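Local atomic coordinates of putative oxidoreductase (Yersinia pestis, PDB entry 3KUX), a protein that is a putative oxidoreductase that probably binds an NAD-type dinucleotide in an N-terminal Rossmann-fold domain, its substrate being unknown. Residues Asp6-Gly11 with Ser67-Val72; Val10-Tyr15 with Ala36-Ser41; Leu120-His125 with Pro303-Gly308; Arg127-Asp132 with Asn319-Thr324. All blocks are in the same frame, centred on the assembly; numbering follows the deposited sequence.

Contact 1. Residues Asp6-Gly11 with Ser67-Val72; sequences DKIKVG and SIDLIV
The carboxylate of Asp69 is met by Lys9 from above its plane: Lys9 N donates to Asp69 OD2 over 3.1 Å, standing 37° out of that plane. The second flat group is the Lys9 carbonyl, whose oxygen accepts twice, from Leu70 N in the carbonyl plane at 3.1 Å from Lys9 O, and from Asp69 N, tilted off it, at 2.9 Å from the same Lys9 O. With CG of Asp69 anti to its own carbonyl carbon (chi1 -54°), OD2 and N of that residue both reach Lys9, one taking and one giving. Ile8 CG2 leans on the flank of this group, 3.6 Å from Asp69 CB. The bond from Leu70 N opens a parallel ladder between strands 8-13 and 70-73 of the Rossmann sheet, whose segment axes diverge by 32°. Gly11 N then donates to Leu70 O at 2.7 Å, and Val72 N to Gly11 O at 3.0 Å. On one face Val10 and Leu70 lie side by side and point the same way, Val10 CG1 being 4.1 Å from Leu70 CG; helix 303-313 packs on Leu70 there through Ile309. On the other face the Ile71 side chain bends back until CD1 is 3.9 Å from Gly11 CA.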
# COMPACT_ATOMS: atom_id res chain seq x y z
N ASP A 6 -19.57 5.69 -19.80
CA ASP A 6 -19.47 4.25 -19.59
C ASP A 6 -19.03 3.92 -18.17
O ASP A 6 -18.30 4.67 -17.54
CB ASP A 6 -18.51 3.62 -20.61
CG ASP A 6 -18.87 2.18 -20.93
OD1 ASP A 6 -20.05 1.81 -20.78
OD2 ASP A 6 -17.96 1.42 -21.34
N LYS A 7 -19.50 2.78 -17.66
CA LYS A 7 -19.24 2.38 -16.29
C LYS A 7 -18.73 0.95 -16.17
O LYS A 7 -19.19 0.06 -16.88
CB LYS A 7 -20.49 2.55 -15.43
CG LYS A 7 -20.66 3.93 -14.82
CD LYS A 7 -22.07 4.13 -14.27
CE LYS A 7 -22.15 5.36 -13.38
NZ LYS A 7 -21.44 5.16 -12.08
N ILE A 8 -17.78 0.75 -15.27
CA ILE A 8 -17.29 -0.57 -14.90
C ILE A 8 -17.96 -0.95 -13.60
O ILE A 8 -17.73 -0.31 -12.57
CB ILE A 8 -15.76 -0.56 -14.69
CG1 ILE A 8 -15.04 -0.24 -16.01
CG2 ILE A 8 -15.29 -1.88 -14.12
CD1 ILE A 8 -13.56 0.03 -15.85
N LYS A 9 -18.79 -1.98 -13.63
CA LYS A 9 -19.50 -2.39 -12.42
C LYS A 9 -18.57 -3.20 -11.51
O LYS A 9 -17.88 -4.11 -11.96
CB LYS A 9 -20.77 -3.17 -12.76
CG LYS A 9 -21.73 -2.41 -13.68
CD LYS A 9 -23.10 -3.07 -13.75
CE LYS A 9 -23.92 -2.81 -12.49
NZ LYS A 9 -25.22 -3.53 -12.49
N VAL A 10 -18.56 -2.86 -10.23
CA VAL A 10 -17.62 -3.45 -9.28
C VAL A 10 -18.32 -4.23 -8.17
O VAL A 10 -19.38 -3.84 -7.70
CB VAL A 10 -16.75 -2.36 -8.64
CG1 VAL A 10 -15.72 -2.99 -7.72
CG2 VAL A 10 -16.07 -1.51 -9.70
N GLY A 11 -17.69 -5.33 -7.76
CA GLY A 11 -18.17 -6.12 -6.63
C GLY A 11 -17.18 -6.12 -5.48
O GLY A 11 -16.04 -6.57 -5.63
N SER A 67 -22.86 -9.15 -15.27
CA SER A 67 -22.61 -7.78 -15.70
C SER A 67 -21.44 -7.19 -14.93
O SER A 67 -20.77 -6.27 -15.41
CB SER A 67 -23.86 -6.92 -15.50
OG SER A 67 -24.21 -6.84 -14.13
N ILE A 68 -21.21 -7.71 -13.73
CA ILE A 68 -20.09 -7.27 -12.91
C ILE A 68 -18.77 -7.49 -13.64
O ILE A 68 -18.55 -8.54 -14.24
CB ILE A 68 -20.07 -7.98 -11.54
CG1 ILE A 68 -21.12 -7.36 -10.62
CG2 ILE A 68 -18.68 -7.89 -10.91
CD1 ILE A 68 -21.04 -7.82 -9.19
N ASP A 69 -17.91 -6.48 -13.57
CA ASP A 69 -16.65 -6.49 -14.30
C ASP A 69 -15.46 -6.69 -13.38
O ASP A 69 -14.49 -7.37 -13.73
CB ASP A 69 -16.48 -5.19 -15.09
CG ASP A 69 -17.67 -4.90 -16.00
OD1 ASP A 69 -18.14 -5.84 -16.68
OD2 ASP A 69 -18.12 -3.74 -16.04
N LEU A 70 -15.52 -6.09 -12.19
CA LEU A 70 -14.38 -6.09 -11.28
C LEU A 70 -14.72 -6.57 -9.87
O LEU A 70 -15.81 -6.31 -9.36
CB LEU A 70 -13.77 -4.69 -11.21
CG LEU A 70 -12.76 -4.46 -10.09
CD1 LEU A 70 -11.65 -5.50 -10.14
CD2 LEU A 70 -12.19 -3.05 -10.17
N ILE A 71 -13.78 -7.27 -9.25
CA ILE A 71 -13.95 -7.79 -7.90
C ILE A 71 -12.78 -7.36 -7.01
O ILE A 71 -11.63 -7.63 -7.33
CB ILE A 71 -14.01 -9.32 -7.90
CG1 ILE A 71 -15.30 -9.80 -8.59
CG2 ILE A 71 -13.87 -9.89 -6.48
CD1 ILE A 71 -16.57 -9.46 -7.83
N VAL A 72 -13.08 -6.69 -5.90
CA VAL A 72 -12.02 -6.32 -4.96
C VAL A 72 -12.09 -7.21 -3.72
O VAL A 72 -13.18 -7.47 -3.20
CB VAL A 72 -12.05 -4.83 -4.55
CG1 VAL A 72 -12.25 -3.93 -5.77
CG2 VAL A 72 -13.13 -4.58 -3.52

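Contact 2. Residues Val10-Tyr15 with Ala36-Ser41; sequences VGLLGY and AGVSSS
Strands 10-13 and 36-39 run parallel, their axes 4.8 Å apart and only 13° out of line, with Leu12 paired to Val38 by two bonds, Leu12 N to Gly37 O at 2.9 Å and Ser39 N to Leu12 O at 3.1 Å. Val38 uses both methyl branches. Its CG1, anti to the backbone N (chi1 -177°), lies 3.6 Å from Gly14 O and also meets the rim of the Tyr15 ring, near the ring plane, at 4.4 Å from Tyr15 CD1; its other branch, CG2, rests 4.0 Å from Leu12 CB. On the opposite face Ser39 OG, tucked between its own N and carbonyl carbon (chi1 58°), approaches Gly14 N at 3.3 Å in a weak bond. Gly14, with positive phi, starts a turn consistent with the glycine-rich dinucleotide-binding loop of Rossmann domains. A water 2.9 Å from Ser40 OG also takes a weak bond from Tyr15 N. Helix 17-28 connects the two strands in a beta-alpha-beta unit and packs on Leu12 through Ser19 and His23, Leu62 of helix 59-64 touches Leu13 and Ser39 on the other face, and strands 55-56 and 70-73 extend the sheet on either side.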
# COMPACT_ATOMS: atom_id res chain seq x y z
N VAL A 10 -18.56 -2.86 -10.23
CA VAL A 10 -17.62 -3.45 -9.28
C VAL A 10 -18.32 -4.23 -8.17
O VAL A 10 -19.38 -3.84 -7.70
CB VAL A 10 -16.75 -2.36 -8.64
CG1 VAL A 10 -15.72 -2.99 -7.72
CG2 VAL A 10 -16.07 -1.51 -9.70
N GLY A 11 -17.69 -5.33 -7.76
CA GLY A 11 -18.17 -6.12 -6.63
C GLY A 11 -17.18 -6.12 -5.48
O GLY A 11 -16.04 -6.57 -5.63
N LEU A 12 -17.60 -5.59 -4.34
CA LEU A 12 -16.75 -5.53 -3.16
C LEU A 12 -17.04 -6.71 -2.23
O LEU A 12 -18.20 -7.09 -2.05
CB LEU A 12 -16.96 -4.21 -2.42
CG LEU A 12 -16.15 -3.96 -1.15
CD1 LEU A 12 -14.67 -3.98 -1.44
CD2 LEU A 12 -16.55 -2.64 -0.52
N LEU A 13 -15.99 -7.28 -1.65
CA LEU A 13 -16.14 -8.47 -0.81
C LEU A 13 -16.04 -8.16 0.69
O LEU A 13 -14.96 -7.90 1.21
CB LEU A 13 -15.11 -9.53 -1.20
CG LEU A 13 -15.52 -10.50 -2.31
CD1 LEU A 13 -16.25 -9.80 -3.44
CD2 LEU A 13 -14.31 -11.26 -2.83
N GLY A 14 -17.18 -8.19 1.37
CA GLY A 14 -17.23 -7.94 2.80
C GLY A 14 -17.21 -6.46 3.14
O GLY A 14 -16.97 -5.62 2.28
N TYR A 15 -17.48 -6.14 4.40
CA TYR A 15 -17.44 -4.75 4.85
C TYR A 15 -16.51 -4.58 6.05
O TYR A 15 -16.90 -4.02 7.08
CB TYR A 15 -18.84 -4.22 5.17
CG TYR A 15 -18.97 -2.73 4.99
CD1 TYR A 15 -19.30 -2.19 3.75
CD2 TYR A 15 -18.74 -1.85 6.05
CE1 TYR A 15 -19.41 -0.82 3.58
CE2 TYR A 15 -18.85 -0.49 5.88
CZ TYR A 15 -19.18 0.03 4.65
OH TYR A 15 -19.29 1.39 4.48
N ALA A 36 -21.46 -1.89 -7.86
CA ALA A 36 -22.70 -2.61 -8.09
C ALA A 36 -23.21 -3.28 -6.82
O ALA A 36 -24.37 -3.10 -6.44
CB ALA A 36 -22.53 -3.64 -9.20
N GLY A 37 -22.35 -4.04 -6.16
CA GLY A 37 -22.78 -4.78 -4.97
C GLY A 37 -21.69 -5.07 -3.96
O GLY A 37 -20.49 -5.03 -4.27
N VAL A 38 -22.10 -5.38 -2.74
CA VAL A 38 -21.19 -5.74 -1.67
C VAL A 38 -21.71 -6.98 -0.95
O VAL A 38 -22.90 -7.04 -0.62
CB VAL A 38 -21.06 -4.61 -0.65
CG1 VAL A 38 -20.04 -4.98 0.43
CG2 VAL A 38 -20.68 -3.31 -1.34
N SER A 39 -20.84 -7.95 -0.72
CA SER A 39 -21.22 -9.15 0.02
C SER A 39 -20.91 -8.96 1.51
O SER A 39 -19.80 -8.56 1.87
CB SER A 39 -20.49 -10.38 -0.52
OG SER A 39 -19.09 -10.22 -0.48
N SER A 40 -21.89 -9.24 2.36
CA SER A 40 -21.72 -9.01 3.79
C SER A 40 -22.73 -9.76 4.66
O SER A 40 -23.82 -10.09 4.20
CB SER A 40 -21.78 -7.51 4.09
OG SER A 40 -21.70 -7.27 5.49
N SER A 41 -22.35 -10.01 5.91
CA SER A 41 -23.23 -10.66 6.87
C SER A 41 -24.31 -9.70 7.38
O SER A 41 -25.50 -10.01 7.33
CB SER A 41 -22.43 -11.22 8.05
OG SER A 41 -21.65 -12.33 7.65
O HOH W 1 -19.13 -8.13 6.49

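Contact 3. Residues Leu120-His125 with Pro303-Gly308; sequences LLSVFH and PAYYAG
Ser122 OG is gripped by more than one group: Tyr305 OH donates to it over 2.9 Å, and it is also hydrogen-bonded to Val321 O, with Asn319 OD1 as a further polar partner, both outside the two segments. The single serine proton cannot serve both carbonyl oxygens at once, and the geometry fixes only the tyrosine as a donor. Ser122 OG reaches the tyrosine because it stands anti to the backbone N (chi1 175°). The Tyr305 ring comes alongside the strand as well, with CE1 3.5 Å from Val123 O. Phe124 supplies the aromatic half of the contact as a T-shaped stack: its edge is directed at a face of Tyr305, with ring centroids 5.1 Å apart and planes at 80°. Phe124 CD1 sits over the rim of that face, 3.6 Å from Tyr305 CE2. Strand 121-123 is an edge strand of the parallel Rossmann sheet, and helix 303-313, from late in the sequence, packs on that sheet, reaching its edge through these rings. The chain bends here through an inverse gamma turn centred on Phe124, marked by a weak bond of 3.0 Å from His125 N to Val123 O. Phe124 CE1 also approaches Tyr306 CE2 at 4.1 Å, the side chains crossing at about a right angle. Tyr306 OH is hydrogen-bonded to His23 ND1, and the His23 ring in turn meets Phe124.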
# COMPACT_ATOMS: atom_id res chain seq x y z
N LEU A 120 -7.29 -8.60 -15.62
CA LEU A 120 -6.38 -7.76 -14.87
C LEU A 120 -6.35 -8.18 -13.41
O LEU A 120 -7.40 -8.36 -12.79
CB LEU A 120 -6.76 -6.28 -14.98
CG LEU A 120 -6.02 -5.36 -14.01
CD1 LEU A 120 -5.68 -4.01 -14.64
CD2 LEU A 120 -6.80 -5.17 -12.72
N LEU A 121 -5.14 -8.35 -12.89
CA LEU A 121 -4.94 -8.65 -11.48
C LEU A 121 -4.00 -7.60 -10.90
O LEU A 121 -2.93 -7.35 -11.46
CB LEU A 121 -4.33 -10.04 -11.33
CG LEU A 121 -4.00 -10.50 -9.91
CD1 LEU A 121 -5.23 -10.43 -9.02
CD2 LEU A 121 -3.42 -11.90 -9.94
N SER A 122 -4.40 -6.99 -9.79
CA SER A 122 -3.61 -5.92 -9.17
C SER A 122 -3.73 -5.92 -7.65
O SER A 122 -4.72 -6.39 -7.10
CB SER A 122 -4.02 -4.56 -9.74
OG SER A 122 -3.35 -3.49 -9.10
N VAL A 123 -2.72 -5.38 -6.98
CA VAL A 123 -2.71 -5.30 -5.52
C VAL A 123 -2.76 -3.85 -5.03
O VAL A 123 -2.25 -2.94 -5.68
CB VAL A 123 -1.47 -6.01 -4.93
CG1 VAL A 123 -1.47 -5.92 -3.40
CG2 VAL A 123 -1.44 -7.46 -5.38
N PHE A 124 -3.37 -3.65 -3.87
CA PHE A 124 -3.65 -2.31 -3.38
C PHE A 124 -2.49 -1.72 -2.58
O PHE A 124 -2.56 -1.59 -1.36
CB PHE A 124 -4.92 -2.34 -2.52
CG PHE A 124 -5.42 -0.99 -2.12
CD1 PHE A 124 -5.80 -0.06 -3.08
CD2 PHE A 124 -5.54 -0.65 -0.78
CE1 PHE A 124 -6.27 1.20 -2.71
CE2 PHE A 124 -6.01 0.59 -0.40
CZ PHE A 124 -6.38 1.52 -1.37
N HIS A 125 -1.42 -1.36 -3.27
CA HIS A 125 -0.35 -0.59 -2.66
C HIS A 125 -0.70 0.90 -2.77
O HIS A 125 -0.09 1.63 -3.55
CB HIS A 125 0.99 -0.88 -3.32
CG HIS A 125 1.60 -2.18 -2.89
ND1 HIS A 125 1.96 -2.44 -1.59
CD2 HIS A 125 1.91 -3.30 -3.59
CE1 HIS A 125 2.46 -3.65 -1.50
NE2 HIS A 125 2.44 -4.20 -2.71
N PRO A 303 -7.08 8.19 -4.80
CA PRO A 303 -7.99 7.99 -5.93
C PRO A 303 -7.26 7.67 -7.23
O PRO A 303 -7.82 7.02 -8.12
CB PRO A 303 -8.72 9.33 -6.06
CG PRO A 303 -8.60 9.97 -4.72
CD PRO A 303 -7.27 9.51 -4.16
N ALA A 304 -6.02 8.11 -7.36
CA ALA A 304 -5.24 7.82 -8.56
C ALA A 304 -5.19 6.32 -8.84
O ALA A 304 -5.09 5.90 -10.00
CB ALA A 304 -3.83 8.40 -8.45
N TYR A 305 -5.25 5.50 -7.79
CA TYR A 305 -5.17 4.05 -7.94
C TYR A 305 -6.34 3.49 -8.72
O TYR A 305 -6.16 2.84 -9.75
CB TYR A 305 -5.10 3.35 -6.57
CG TYR A 305 -5.09 1.84 -6.69
CD1 TYR A 305 -3.93 1.16 -7.02
CD2 TYR A 305 -6.25 1.09 -6.48
CE1 TYR A 305 -3.91 -0.22 -7.13
CE2 TYR A 305 -6.24 -0.29 -6.60
CZ TYR A 305 -5.06 -0.94 -6.92
OH TYR A 305 -5.03 -2.32 -7.04
N TYR A 306 -7.55 3.75 -8.23
CA TYR A 306 -8.75 3.24 -8.89
C TYR A 306 -8.99 3.87 -10.26
O TYR A 306 -9.43 3.19 -11.19
CB TYR A 306 -9.97 3.37 -7.97
CG TYR A 306 -10.07 2.19 -7.04
CD1 TYR A 306 -10.55 0.97 -7.49
CD2 TYR A 306 -9.65 2.28 -5.72
CE1 TYR A 306 -10.63 -0.13 -6.65
CE2 TYR A 306 -9.73 1.19 -4.87
CZ TYR A 306 -10.22 -0.01 -5.34
OH TYR A 306 -10.30 -1.10 -4.50
N ALA A 307 -8.68 5.15 -10.40
CA ALA A 307 -8.76 5.78 -11.70
C ALA A 307 -7.79 5.05 -12.62
O ALA A 307 -8.03 4.91 -13.82
CB ALA A 307 -8.42 7.26 -11.61
N GLY A 308 -6.68 4.58 -12.05
CA GLY A 308 -5.69 3.82 -12.81
C GLY A 308 -6.21 2.44 -13.15
O GLY A 308 -5.97 1.93 -14.24

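Contact 4. Residues Arg127-Asp132 with Asn319-Thr324; sequences RRWDSD and NPVPAT
Arg128 reaches across to Val321 with an extended chain, most of whose outer atoms meet one methyl. CB sits 3.6 Å above the plane of the Trp129 ring, offset toward the rim. CG, anti to the carbonyl carbon (chi1 -72°), sends the chain toward the other segment, where CD arrives 4.1 Å from Val321 CG2 and Arg128 NE lies 3.9 Å from that CG2. The same methyl then lies over one face of the guanidinium, 3.7 Å from Arg128 CZ and 3.6 Å from Arg128 NH1, while Arg128 NH2 is 4.0 Å from Val321 CG1. The charge itself is held elsewhere: NE bridges to Asp186, and NH2 to Glu325 at the start of helix 323-342. Beside the arginine, Trp129 CH2 packs against Pro320 CB at 4.0 Å, and Val321 CG2 lies near the plane of the indole, at its edge. The loop is shaped by an Asx turn, in which Asn319 OD1 accepts from Val321 N at 2.9 Å. The contact is thus van der Waals in kind: the segment following the last Rossmann strand meets the turn leading into helix 323-342, consistent with the junction between Rossmann and C-terminal alpha/beta parts of this oxidoreductase family.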
# COMPACT_ATOMS: atom_id res chain seq x y z
N ARG A 127 -0.16 3.37 -0.86
CA ARG A 127 0.78 4.36 -0.34
C ARG A 127 1.78 4.84 -1.38
O ARG A 127 2.61 5.70 -1.09
CB ARG A 127 1.49 3.86 0.92
CG ARG A 127 0.55 3.72 2.11
CD ARG A 127 1.26 3.86 3.43
NE ARG A 127 0.30 3.75 4.53
CZ ARG A 127 -0.19 4.78 5.21
NH1 ARG A 127 0.20 6.02 4.93
NH2 ARG A 127 -1.07 4.58 6.18
N ARG A 128 1.70 4.30 -2.59
CA ARG A 128 2.44 4.88 -3.71
C ARG A 128 1.85 6.25 -3.99
O ARG A 128 2.35 6.99 -4.85
CB ARG A 128 2.36 4.00 -4.95
CG ARG A 128 3.16 2.72 -4.86
CD ARG A 128 3.23 2.03 -6.20
NE ARG A 128 3.75 0.67 -6.09
CZ ARG A 128 3.90 -0.15 -7.13
NH1 ARG A 128 3.59 0.26 -8.36
NH2 ARG A 128 4.37 -1.37 -6.95
N TRP A 129 0.78 6.58 -3.28
CA TRP A 129 0.07 7.84 -3.49
C TRP A 129 -0.09 8.66 -2.21
O TRP A 129 -0.93 9.57 -2.15
CB TRP A 129 -1.27 7.59 -4.18
CG TRP A 129 -1.08 7.18 -5.60
CD1 TRP A 129 -0.87 8.00 -6.67
CD2 TRP A 129 -1.06 5.84 -6.10
NE1 TRP A 129 -0.73 7.25 -7.82
CE2 TRP A 129 -0.84 5.92 -7.50
CE3 TRP A 129 -1.21 4.58 -5.51
CZ2 TRP A 129 -0.76 4.80 -8.31
CZ3 TRP A 129 -1.14 3.45 -6.32
CH2 TRP A 129 -0.91 3.57 -7.71
N ASP A 130 0.72 8.34 -1.21
CA ASP A 130 0.86 9.16 -0.01
C ASP A 130 1.45 10.51 -0.38
O ASP A 130 2.29 10.60 -1.28
CB ASP A 130 1.78 8.48 0.99
CG ASP A 130 1.04 7.58 1.97
OD1 ASP A 130 -0.21 7.50 1.87
OD2 ASP A 130 1.70 6.96 2.83
N SER A 131 1.03 11.55 0.32
CA SER A 131 1.53 12.90 0.06
C SER A 131 3.06 12.94 0.11
O SER A 131 3.70 13.50 -0.78
CB SER A 131 0.96 13.87 1.08
OG SER A 131 1.27 13.44 2.40
N ASP A 132 3.65 12.36 1.15
CA ASP A 132 5.09 12.45 1.30
C ASP A 132 5.83 11.75 0.16
O ASP A 132 6.78 12.29 -0.40
CB ASP A 132 5.54 11.95 2.69
CG ASP A 132 4.80 10.69 3.14
OD1 ASP A 132 4.65 9.76 2.33
OD2 ASP A 132 4.39 10.64 4.32
N ASN A 319 -1.43 -1.18 -15.78
CA ASN A 319 -1.83 -1.58 -14.44
C ASN A 319 -1.04 -0.78 -13.39
O ASN A 319 0.19 -0.79 -13.39
CB ASN A 319 -1.60 -3.09 -14.27
CG ASN A 319 -2.14 -3.62 -12.95
OD1 ASN A 319 -2.26 -2.89 -11.97
ND2 ASN A 319 -2.45 -4.91 -12.93
N PRO A 320 -1.76 -0.09 -12.49
CA PRO A 320 -1.12 0.79 -11.50
C PRO A 320 -0.17 0.03 -10.59
O PRO A 320 0.86 0.56 -10.18
CB PRO A 320 -2.31 1.33 -10.68
CG PRO A 320 -3.52 1.04 -11.49
CD PRO A 320 -3.21 -0.18 -12.30
N VAL A 321 -0.53 -1.21 -10.28
CA VAL A 321 0.31 -2.08 -9.46
C VAL A 321 0.15 -3.52 -9.91
O VAL A 321 -0.76 -4.23 -9.48
CB VAL A 321 -0.04 -1.98 -7.96
CG1 VAL A 321 0.71 -3.02 -7.17
CG2 VAL A 321 0.27 -0.59 -7.43
N PRO A 322 1.05 -3.97 -10.80
CA PRO A 322 1.04 -5.33 -11.30
C PRO A 322 1.30 -6.33 -10.18
O PRO A 322 2.05 -6.04 -9.24
CB PRO A 322 2.22 -5.35 -12.28
CG PRO A 322 2.44 -3.92 -12.65
CD PRO A 322 2.11 -3.15 -11.42
N ALA A 323 0.68 -7.50 -10.29
CA ALA A 323 0.93 -8.60 -9.36
C ALA A 323 2.43 -8.83 -9.26
O ALA A 323 2.97 -9.00 -8.17
CB ALA A 323 0.22 -9.86 -9.83
N THR A 324 3.09 -8.84 -10.42
CA THR A 324 4.54 -8.96 -10.49
C THR A 324 5.25 -8.21 -9.37
O THR A 324 6.13 -8.77 -8.70
CB THR A 324 5.06 -8.43 -11.84
OG1 THR A 324 5.08 -9.49 -12.80
CG2 THR A 324 6.48 -7.86 -11.69

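In the fold
From the N terminus, strand 8-13 starts two closures. Contact 2 closes the short loop through helix 17-28, and contact 1 closes the longer one to strand 70-73 that encloses it; they share Val10 and Gly11 and have centres about 11 Å apart, building the middle of the parallel sheet. Later in the chain, contacts 3 and 4 each span well over 170 residues and cross, since 120-125, 127-132, 303-308 and 319-324 alternate. Their centres are about 7 Å apart, and they are joined by a probable hydrogen bond from Asn319 ND2 to Leu121 O. Contact 3 also touches contact 1, where Tyr306 OH packs on Val72 CG1, so helix 303-313 links the sheet centre to its edge.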